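Local coordinates for TraM protein (Plasmid R64, PDB 3WZ3) that is of unknown molecular function but probably serves as an inner-membrane component of a type IVB secretion system, seen here as its periplasmic fragment, at residues Phe114-Gln119 with Met130-Met135; Asn8-Phe13 with Trp90-Pro95; Met66-Thr71 with Met98-Gln103. All coordinates share one frame; numbering follows the deposited sequence.

Interaction 1: residues Phe114-Gln119 with Met130-Met135; sequences FEITIQ and MEIRQM
A classic beta bulge interrupts the antiparallel hairpin of strands 110-120 and 130-139, the last two strands of the sheet in this NTF2-like periplasmic domain. Arg-133 and Gln-134 both face Thr-117. Arg-133 N meets Thr-117 O nearly along the C=O axis at 2.8 Å, whereas Gln-134 N reaches the same oxygen only weakly. In return Thr-117 N binds Gln-134 O at 2.9 Å, in the carbonyl plane. Past the bulge, regular pairing resumes with two backbone bonds between Gln-119 and Glu-131.

The bulge directs Arg-133 toward segment 114-119, so that its CG runs beside Thr-117 CG2 at 3.9 Å. Gln-119 carries CG in the crowded position between backbone N and carbonyl carbon (chi1 66°), and its amide is gripped at both ends. Gln-119 NE2 donates in the amide plane to the anti lone pair of Glu-131 OE2, 2.8 Å away. Gln-119 OE1 accepts Arg-133 NH1 at 2.8 Å; the oxygen lies in the guanidinium plane, but NH1 stands above the carbonyl plane and the two flat groups are turned 61° apart. This double hold fixes the amide orientation, and the flanking charges may polarise it. The other carboxylate oxygen of Glu-131 pairs with Lys-126.

Farther along, one water donates to Glu-115 OE1, accepts from Gln-134 NE2 and bonds Thr-117 OG1, which also meets Thr-91; Glu-115 OE2 pairs with Arg-138. Ile-116, Ile-118, Ile-132 and Met-135 share the other face, where the last three touch helix 7-22. Ile-132 CG1 sits 3.7 Å from Ile-116 CG2. Met-135, a selenomethionine bent at chi3 (-86°), sets CG at the Phe-114 ring edge, holds SE obliquely to that ring in a Met-aromatic contact, and presses CE onto Ile-116 CD1 at 3.3 Å, tighter than usual carbon contact.

Interaction 2: residues Asn8-Phe13 with Trp90-Pro95; sequences NDAMAF and WTFQYP
Helix 7-22 lies across the antiparallel sheet of this NTF2-like fold, and here its first turns rest on three aromatic side chains of strand 88-101. Trp-90, Phe-92 and Tyr-94 all point from the strand toward the helix, each with CG anti to the carbonyl carbon, so the rings form a row along which Ala-10 and Met-11 settle.

The tight part begins at Ala-10, whose methyl points toward the strand: Ala-10 CB sits over the centre of the Trp-90 six-membered ring, 3.6 Å from its centroid and 17° off the normal. That CH-pi contact places the methyl on one face of the indole, and the same ring system meets Trp-88 edge-to-face. Phe-92 packs against the helix backbone itself. Met-11 CA lies over one face of the Phe-92 ring, offset toward the rim and 3.9 Å from the centroid, while Met-11 N approaches Phe-92 CZ at 3.4 Å. Phe-13 of the same helix packs instead on Ile-118 and Met-130, of strands 110-120 and 130-139.

The loose side starts where the partly exposed selenomethionine Met-11 leaves the ring row. Met-11 CB still touches Phe-92 CE1 at 3.5 Å, with CG anti to the backbone N (chi1 -162°), and the Met-11 chain crosses the phenyl group at about a right angle. Then it bends at chi3 and leads away from the strand, the selenium standing obliquely 5.1 Å from the Phe-92 centroid as a looser Met-aromatic contact.

One hydrogen bond crosses the contact: Tyr-94 OH donates to Met-11 O, in the carbonyl plane and on a lone pair, at 2.7 Å with a C=O...OH angle of 119°.

Interaction 3: residues Met66-Thr71 with Met98-Gln103; sequences MNLTAT and MRLVGQ
Four backbone hydrogen bonds tie the two segments, two at each of the pairs Asn-67/Val-101 and Thr-69/Arg-99. The straightest is Val-101 N to Asn-67 O, 2.8 Å long with 171° at the hydrogen and nearly along the C=O axis. Its return bond, Asn-67 N to Val-101 O, is 2.9 Å, with the donor above the carbonyl plane. Both bonds of the second pair lie in their carbonyl planes, Arg-99 N meeting Thr-69 O at 2.8 Å. The side chain of Asn-67 looks elsewhere, its OD1 accepting from Phe-26 N, and the extended Arg-99 sends NE to Lys-107 O.

These bonds form the open end of the antiparallel hairpin of strands 67-82 and 88-101, with strand 67-82 outermost in the four-stranded sheet of the NTF2-like fold. Leu-68, Ala-70, Met-98 and Leu-100 share the face covered by helices 7-22 and 57-64. Leu-68, with CG anti to the backbone N (chi1 -177°), brings CD1 obliquely against Leu-100 CD2 at 3.8 Å. Ala-70 CB abuts Met-98 CB at 3.7 Å, and both side chains touch Phe-22 of helix 7-22; the selenomethionine chain of Met-98 then runs off toward Phe-112 and Phe-114. At the far end the extended selenomethionine Met-66 crosses Leu-100 at about a right angle, SE lying 3.9 Å from Leu-100 CB, and its CG meets Gly-102 CA.

Overall arrangement
All three contacts build on one four-stranded antiparallel sheet. Interactions 1 and 2 are close neighbours, centres about 8 Å apart, because strands 88-101 and 110-120 pair directly: Phe-114 N lies 2.8 Å from Tyr-94 O, a probable hydrogen bond. Helix 7-22 spans both, and Ile-118 CD1 packs 3.2 Å from Ala-10 O. Interaction 3 lies across the chain's centre, its own centre about 24 Å from that of interaction 1 and 23 Å from that of interaction 2. It shares strand 88-101 with interaction 2, and it touches interaction 1 where Met-98 CE packs 3.8 Å from Phe-114 CE1.

Interaction 1: residues Phe114-Gln119 with Met130-Met135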
loop_
_atom_site.group_PDB
_atom_site.type_symbol
_atom_site.label_atom_id
_atom_site.label_comp_id
_atom_site.label_asym_id
_atom_site.label_seq_id
_atom_site.Cartn_x
_atom_site.Cartn_y
_atom_site.Cartn_z
ATOM N N PHE A 114 -2.877 -8.365 0.618
ATOM C CA PHE A 114 -3.258 -7.089 1.215
ATOM C C PHE A 114 -4.700 -6.708 0.954
ATOM O O PHE A 114 -5.160 -6.764 -0.188
ATOM C CB PHE A 114 -2.374 -5.967 0.686
ATOM C CG PHE A 114 -1.078 -5.826 1.418
ATOM C CD1 PHE A 114 -0.058 -6.741 1.236
ATOM C CD2 PHE A 114 -0.887 -4.782 2.302
ATOM C CE1 PHE A 114 1.143 -6.610 1.912
ATOM C CE2 PHE A 114 0.311 -4.644 2.996
ATOM C CZ PHE A 114 1.326 -5.566 2.802
ATOM N N GLU A 115 -5.397 -6.321 2.001
ATOM C CA GLU A 115 -6.740 -5.757 1.853
ATOM C C GLU A 115 -6.637 -4.246 1.970
ATOM O O GLU A 115 -6.015 -3.734 2.906
ATOM C CB GLU A 115 -7.693 -6.319 2.899
ATOM C CG GLU A 115 -9.105 -5.777 2.746
ATOM C CD GLU A 115 -10.010 -6.314 3.797
ATOM O OE1 GLU A 115 -10.707 -5.511 4.462
ATOM O OE2 GLU A 115 -10.008 -7.550 3.992
ATOM N N ILE A 116 -7.237 -3.549 1.017
ATOM C CA ILE A 116 -7.185 -2.108 0.891
ATOM C C ILE A 116 -8.617 -1.597 0.757
ATOM O O ILE A 116 -9.346 -2.061 -0.122
ATOM C CB ILE A 116 -6.423 -1.750 -0.421
ATOM C CG1 ILE A 116 -5.009 -2.338 -0.382
ATOM C CG2 ILE A 116 -6.399 -0.247 -0.654
ATOM C CD1 ILE A 116 -4.218 -1.762 0.694
ATOM N N THR A 117 -9.044 -0.681 1.619
ATOM C CA THR A 117 -10.307 0.011 1.406
ATOM C C THR A 117 -10.015 1.438 0.960
ATOM O O THR A 117 -9.295 2.185 1.647
ATOM C CB THR A 117 -11.222 0.017 2.624
ATOM O OG1 THR A 117 -11.629 -1.327 2.925
ATOM C CG2 THR A 117 -12.487 0.805 2.314
ATOM N N ILE A 118 -10.547 1.785 -0.203
ATOM C CA ILE A 118 -10.368 3.088 -0.824
ATOM C C ILE A 118 -11.675 3.839 -0.693
ATOM O O ILE A 118 -12.746 3.282 -0.979
ATOM C CB ILE A 118 -10.016 2.927 -2.304
ATOM C CG1 ILE A 118 -8.656 2.251 -2.433
ATOM C CG2 ILE A 118 -9.999 4.297 -3.007
ATOM C CD1 ILE A 118 -8.339 1.755 -3.830
ATOM N N GLN A 119 -11.621 5.082 -0.234
ATOM C CA GLN A 119 -12.822 5.912 -0.176
ATOM C C GLN A 119 -12.692 7.120 -1.094
ATOM O O GLN A 119 -11.595 7.581 -1.381
ATOM C CB GLN A 119 -13.109 6.383 1.257
ATOM C CG GLN A 119 -12.052 7.338 1.821
ATOM C CD GLN A 119 -12.272 7.640 3.300
ATOM O OE1 GLN A 119 -13.201 7.123 3.925
ATOM N NE2 GLN A 119 -11.423 8.480 3.865
HETATM N N MSE A 130 -9.527 10.100 -4.450
HETATM C CA MSE A 130 -9.520 8.854 -3.688
HETATM C C MSE A 130 -8.408 8.842 -2.654
HETATM O O MSE A 130 -7.388 9.526 -2.813
HETATM C CB MSE A 130 -9.292 7.676 -4.635
HETATM C CG MSE A 130 -10.502 7.383 -5.518
HETATM SE SE MSE A 130 -10.228 5.875 -6.753
HETATM C CE MSE A 130 -9.149 6.790 -8.079
ATOM N N GLU A 131 -8.582 8.014 -1.631
ATOM C CA GLU A 131 -7.499 7.726 -0.691
ATOM C C GLU A 131 -7.769 6.400 -0.004
ATOM O O GLU A 131 -8.926 5.983 0.159
ATOM C CB GLU A 131 -7.354 8.853 0.343
ATOM C CG GLU A 131 -8.460 8.892 1.344
ATOM C CD GLU A 131 -8.471 10.143 2.204
ATOM O OE1 GLU A 131 -7.549 10.987 2.069
ATOM O OE2 GLU A 131 -9.405 10.290 3.027
ATOM N N ILE A 132 -6.704 5.725 0.401
ATOM C CA ILE A 132 -6.823 4.478 1.135
ATOM C C ILE A 132 -7.097 4.764 2.604
ATOM O O ILE A 132 -6.270 5.377 3.295
ATOM C CB ILE A 132 -5.511 3.686 1.005
ATOM C CG1 ILE A 132 -5.297 3.283 -0.460
ATOM C CG2 ILE A 132 -5.538 2.481 1.941
ATOM C CD1 ILE A 132 -3.895 2.721 -0.755
ATOM N N ARG A 133 -8.244 4.310 3.100
ATOM C CA ARG A 133 -8.586 4.541 4.503
ATOM C C ARG A 133 -8.274 3.381 5.420
ATOM O O ARG A 133 -8.287 3.545 6.643
ATOM C CB ARG A 133 -10.053 4.928 4.671
ATOM C CG ARG A 133 -10.995 3.867 4.178
ATOM C CD ARG A 133 -12.446 4.160 4.586
ATOM N NE ARG A 133 -12.700 3.850 5.980
ATOM C CZ ARG A 133 -13.066 4.750 6.888
ATOM N NH1 ARG A 133 -13.223 6.024 6.540
ATOM N NH2 ARG A 133 -13.266 4.377 8.147
ATOM N N GLN A 134 -7.969 2.219 4.843
ATOM C CA GLN A 134 -7.589 1.047 5.632
ATOM C C GLN A 134 -6.712 0.133 4.813
ATOM O O GLN A 134 -6.997 -0.103 3.644
ATOM C CB GLN A 134 -8.818 0.274 6.124
ATOM C CG GLN A 134 -8.450 -0.802 7.158
ATOM C CD GLN A 134 -9.649 -1.422 7.822
ATOM O OE1 GLN A 134 -9.746 -1.459 9.050
ATOM N NE2 GLN A 134 -10.560 -1.929 7.025
HETATM N N MSE A 135 -5.637 -0.358 5.432
HETATM C CA MSE A 135 -4.703 -1.302 4.811
HETATM C C MSE A 135 -4.424 -2.404 5.815
HETATM O O MSE A 135 -4.044 -2.123 6.963
HETATM C CB MSE A 135 -3.384 -0.631 4.437
HETATM C CG MSE A 135 -2.364 -1.607 3.902
HETATM SE SE MSE A 135 -0.757 -0.725 3.167
HETATM C CE MSE A 135 -1.334 -0.374 1.351
HETATM O O HOH W 1 -10.207 -2.838 4.483
#

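Interaction 2: residues Asn8-Phe13 with Trp90-Pro95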
loop_
_atom_site.group_PDB
_atom_site.type_symbol
_atom_site.label_atom_id
_atom_site.label_comp_id
_atom_site.label_asym_id
_atom_site.label_seq_id
_atom_site.Cartn_x
_atom_site.Cartn_y
_atom_site.Cartn_z
ATOM N N ASN A 8 -12.878 -0.137 -11.642
ATOM C CA ASN A 8 -11.580 -0.355 -12.262
ATOM C C ASN A 8 -10.577 0.770 -11.994
ATOM O O ASN A 8 -9.392 0.510 -11.789
ATOM C CB ASN A 8 -11.701 -0.658 -13.756
ATOM C CG ASN A 8 -11.524 -2.128 -14.049
ATOM O OD1 ASN A 8 -10.651 -2.516 -14.833
ATOM N ND2 ASN A 8 -12.321 -2.968 -13.384
ATOM N N ASP A 9 -11.042 2.016 -11.993
ATOM C CA ASP A 9 -10.192 3.132 -11.622
ATOM C C ASP A 9 -9.683 2.979 -10.191
ATOM O O ASP A 9 -8.501 3.223 -9.900
ATOM C CB ASP A 9 -10.979 4.436 -11.755
ATOM C CG ASP A 9 -11.349 4.758 -13.203
ATOM O OD1 ASP A 9 -10.507 4.535 -14.101
ATOM O OD2 ASP A 9 -12.483 5.236 -13.437
ATOM N N ALA A 10 -10.582 2.583 -9.294
ATOM C CA ALA A 10 -10.181 2.399 -7.897
ATOM C C ALA A 10 -9.211 1.227 -7.754
ATOM O O ALA A 10 -8.229 1.312 -7.004
ATOM C CB ALA A 10 -11.405 2.262 -6.990
HETATM N N MSE A 11 -9.453 0.137 -8.478
HETATM C CA MSE A 11 -8.524 -0.988 -8.376
HETATM C C MSE A 11 -7.108 -0.603 -8.800
HETATM O O MSE A 11 -6.126 -1.006 -8.155
HETATM C CB MSE A 11 -9.004 -2.193 -9.181
HETATM C CG MSE A 11 -8.289 -3.449 -8.734
HETATM SE SE MSE A 11 -9.026 -5.042 -9.532
HETATM C CE MSE A 11 -8.503 -4.682 -11.353
ATOM N N ALA A 12 -7.005 0.156 -9.895
ATOM C CA ALA A 12 -5.714 0.640 -10.378
ATOM C C ALA A 12 -5.040 1.576 -9.355
ATOM O O ALA A 12 -3.839 1.497 -9.141
ATOM C CB ALA A 12 -5.890 1.350 -11.710
ATOM N N PHE A 13 -5.816 2.448 -8.712
ATOM C CA PHE A 13 -5.280 3.337 -7.677
ATOM C C PHE A 13 -4.637 2.499 -6.565
ATOM O O PHE A 13 -3.539 2.788 -6.109
ATOM C CB PHE A 13 -6.426 4.192 -7.126
ATOM C CG PHE A 13 -6.016 5.179 -6.076
ATOM C CD1 PHE A 13 -5.621 6.467 -6.434
ATOM C CD2 PHE A 13 -6.080 4.859 -4.728
ATOM C CE1 PHE A 13 -5.271 7.391 -5.474
ATOM C CE2 PHE A 13 -5.721 5.788 -3.760
ATOM C CZ PHE A 13 -5.312 7.067 -4.141
ATOM N N TRP A 90 -14.632 1.267 -1.856
ATOM C CA TRP A 90 -14.406 -0.037 -2.455
ATOM C C TRP A 90 -13.382 -0.761 -1.586
ATOM O O TRP A 90 -12.400 -0.149 -1.139
ATOM C CB TRP A 90 -13.785 0.063 -3.841
ATOM C CG TRP A 90 -14.470 0.906 -4.860
ATOM C CD1 TRP A 90 -15.307 0.468 -5.867
ATOM C CD2 TRP A 90 -14.324 2.321 -5.057
ATOM N NE1 TRP A 90 -15.692 1.536 -6.659
ATOM C CE2 TRP A 90 -15.102 2.675 -6.171
ATOM C CE3 TRP A 90 -13.617 3.327 -4.387
ATOM C CZ2 TRP A 90 -15.179 3.974 -6.641
ATOM C CZ3 TRP A 90 -13.706 4.624 -4.859
ATOM C CH2 TRP A 90 -14.481 4.932 -5.975
ATOM N N THR A 91 -13.589 -2.051 -1.345
ATOM C CA THR A 91 -12.599 -2.881 -0.656
ATOM C C THR A 91 -12.053 -3.920 -1.627
ATOM O O THR A 91 -12.815 -4.700 -2.211
ATOM C CB THR A 91 -13.229 -3.567 0.558
ATOM O OG1 THR A 91 -13.680 -2.579 1.496
ATOM C CG2 THR A 91 -12.227 -4.519 1.239
ATOM N N PHE A 92 -10.731 -3.938 -1.785
ATOM C CA PHE A 92 -10.034 -4.841 -2.688
ATOM C C PHE A 92 -9.073 -5.721 -1.919
ATOM O O PHE A 92 -8.583 -5.347 -0.857
ATOM C CB PHE A 92 -9.191 -4.057 -3.716
ATOM C CG PHE A 92 -10.003 -3.215 -4.670
ATOM C CD1 PHE A 92 -10.581 -3.772 -5.800
ATOM C CD2 PHE A 92 -10.182 -1.871 -4.434
ATOM C CE1 PHE A 92 -11.330 -2.982 -6.678
ATOM C CE2 PHE A 92 -10.917 -1.090 -5.294
ATOM C CZ PHE A 92 -11.498 -1.647 -6.413
ATOM N N GLN A 93 -8.737 -6.866 -2.487
ATOM C CA GLN A 93 -7.620 -7.665 -1.994
ATOM C C GLN A 93 -6.656 -7.960 -3.124
ATOM O O GLN A 93 -7.077 -8.253 -4.243
ATOM C CB GLN A 93 -8.117 -8.965 -1.345
ATOM C CG GLN A 93 -8.670 -8.754 0.078
ATOM C CD GLN A 93 -9.162 -10.025 0.712
ATOM O OE1 GLN A 93 -9.095 -11.089 0.102
ATOM N NE2 GLN A 93 -9.698 -9.922 1.922
ATOM N N TYR A 94 -5.358 -7.854 -2.837
ATOM C CA TYR A 94 -4.307 -8.099 -3.823
ATOM C C TYR A 94 -3.237 -9.010 -3.242
ATOM O O TYR A 94 -2.771 -8.764 -2.142
ATOM C CB TYR A 94 -3.579 -6.790 -4.178
ATOM C CG TYR A 94 -4.413 -5.614 -4.620
ATOM C CD1 TYR A 94 -5.022 -4.800 -3.681
ATOM C CD2 TYR A 94 -4.505 -5.253 -5.972
ATOM C CE1 TYR A 94 -5.745 -3.677 -4.058
ATOM C CE2 TYR A 94 -5.214 -4.123 -6.357
ATOM C CZ TYR A 94 -5.832 -3.356 -5.395
ATOM O OH TYR A 94 -6.544 -2.230 -5.763
ATOM N N PRO A 95 -2.791 -10.012 -4.000
ATOM C CA PRO A 95 -1.575 -10.742 -3.601
ATOM C C PRO A 95 -0.368 -9.806 -3.707
ATOM O O PRO A 95 -0.306 -9.031 -4.664
ATOM C CB PRO A 95 -1.459 -11.857 -4.658
ATOM C CG PRO A 95 -2.716 -11.812 -5.478
ATOM C CD PRO A 95 -3.322 -10.460 -5.298
#

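Interaction 3: residues Met66-Thr71 with Met98-Gln103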
loop_
_atom_site.group_PDB
_atom_site.type_symbol
_atom_site.label_atom_id
_atom_site.label_comp_id
_atom_site.label_asym_id
_atom_site.label_seq_id
_atom_site.Cartn_x
_atom_site.Cartn_y
_atom_site.Cartn_z
HETATM N N MSE A 66 19.645 -2.672 2.748
HETATM C CA MSE A 66 18.932 -3.475 1.782
HETATM C C MSE A 66 17.792 -2.680 1.174
HETATM O O MSE A 66 17.204 -1.811 1.828
HETATM C CB MSE A 66 18.376 -4.737 2.443
HETATM C CG MSE A 66 19.458 -5.737 2.881
HETATM SE SE MSE A 66 18.633 -7.380 3.543
HETATM C CE MSE A 66 20.206 -8.526 3.596
ATOM N N ASN A 67 17.502 -2.967 -0.084
ATOM C CA ASN A 67 16.326 -2.412 -0.720
ATOM C C ASN A 67 15.162 -3.351 -0.468
ATOM O O ASN A 67 15.368 -4.537 -0.225
ATOM C CB ASN A 67 16.543 -2.293 -2.226
ATOM C CG ASN A 67 17.588 -1.247 -2.589
ATOM O OD1 ASN A 67 17.857 -0.338 -1.825
ATOM N ND2 ASN A 67 18.155 -1.367 -3.782
ATOM N N LEU A 68 13.943 -2.824 -0.523
ATOM C CA LEU A 68 12.750 -3.665 -0.517
ATOM C C LEU A 68 12.182 -3.684 -1.919
ATOM O O LEU A 68 12.015 -2.629 -2.533
ATOM C CB LEU A 68 11.696 -3.102 0.428
ATOM C CG LEU A 68 10.428 -3.958 0.557
ATOM C CD1 LEU A 68 10.724 -5.297 1.229
ATOM C CD2 LEU A 68 9.367 -3.210 1.364
ATOM N N THR A 69 11.901 -4.880 -2.431
ATOM C CA THR A 69 11.288 -5.040 -3.738
ATOM C C THR A 69 9.966 -5.767 -3.556
ATOM O O THR A 69 9.820 -6.569 -2.644
ATOM C CB THR A 69 12.210 -5.825 -4.684
ATOM O OG1 THR A 69 12.339 -7.168 -4.212
ATOM C CG2 THR A 69 13.599 -5.173 -4.712
ATOM N N ALA A 70 8.999 -5.470 -4.410
ATOM C CA ALA A 70 7.706 -6.139 -4.305
ATOM C C ALA A 70 6.989 -6.187 -5.627
ATOM O O ALA A 70 7.105 -5.264 -6.445
ATOM C CB ALA A 70 6.813 -5.423 -3.280
ATOM N N THR A 71 6.204 -7.248 -5.790
ATOM C CA THR A 71 5.362 -7.407 -6.964
ATOM C C THR A 71 3.932 -7.634 -6.499
ATOM O O THR A 71 3.683 -8.486 -5.653
ATOM C CB THR A 71 5.812 -8.595 -7.821
ATOM O OG1 THR A 71 7.143 -8.364 -8.309
ATOM C CG2 THR A 71 4.873 -8.756 -9.018
HETATM N N MSE A 98 7.046 -9.820 -1.516
HETATM C CA MSE A 98 8.105 -8.828 -1.319
HETATM C C MSE A 98 9.369 -9.446 -0.764
HETATM O O MSE A 98 9.345 -10.512 -0.154
HETATM C CB MSE A 98 7.617 -7.674 -0.434
HETATM C CG MSE A 98 7.350 -8.033 1.006
HETATM SE SE MSE A 98 6.675 -6.513 2.075
HETATM C CE MSE A 98 4.894 -6.407 1.328
ATOM N N ARG A 99 10.481 -8.766 -0.982
ATOM C CA ARG A 99 11.768 -9.331 -0.599
ATOM C C ARG A 99 12.772 -8.240 -0.291
ATOM O O ARG A 99 12.887 -7.278 -1.041
ATOM C CB ARG A 99 12.310 -10.221 -1.726
ATOM C CG ARG A 99 13.521 -11.034 -1.284
ATOM C CD ARG A 99 13.994 -11.954 -2.381
ATOM N NE ARG A 99 14.847 -13.001 -1.828
ATOM C CZ ARG A 99 15.221 -14.088 -2.491
ATOM N NH1 ARG A 99 14.808 -14.282 -3.736
ATOM N NH2 ARG A 99 16.002 -14.981 -1.899
ATOM N N LEU A 100 13.498 -8.400 0.811
ATOM C CA LEU A 100 14.618 -7.516 1.127
ATOM C C LEU A 100 15.858 -8.009 0.394
ATOM O O LEU A 100 16.221 -9.178 0.515
ATOM C CB LEU A 100 14.829 -7.461 2.644
ATOM C CG LEU A 100 13.741 -6.687 3.390
ATOM C CD1 LEU A 100 13.676 -7.073 4.879
ATOM C CD2 LEU A 100 13.962 -5.190 3.202
ATOM N N VAL A 101 16.473 -7.123 -0.381
ATOM C CA VAL A 101 17.587 -7.486 -1.250
ATOM C C VAL A 101 18.775 -6.559 -1.032
ATOM O O VAL A 101 18.658 -5.348 -1.171
ATOM C CB VAL A 101 17.170 -7.445 -2.728
ATOM C CG1 VAL A 101 18.366 -7.737 -3.634
ATOM C CG2 VAL A 101 16.043 -8.438 -2.981
ATOM N N GLY A 102 19.922 -7.143 -0.702
ATOM C CA GLY A 102 21.135 -6.375 -0.503
ATOM C C GLY A 102 22.108 -6.640 -1.632
ATOM O O GLY A 102 21.790 -7.371 -2.571
ATOM N N GLN A 103 23.295 -6.045 -1.535
ATOM C CA GLN A 103 24.328 -6.232 -2.541
ATOM C C GLN A 103 24.904 -7.635 -2.470
ATOM O O GLN A 103 25.106 -8.278 -3.496
ATOM C CB GLN A 103 25.446 -5.202 -2.367
ATOM C CG GLN A 103 24.993 -3.756 -2.484
ATOM C CD GLN A 103 26.155 -2.781 -2.438
ATOM O OE1 GLN A 103 27.270 -3.105 -2.857
ATOM N NE2 GLN A 103 25.902 -1.579 -1.922
#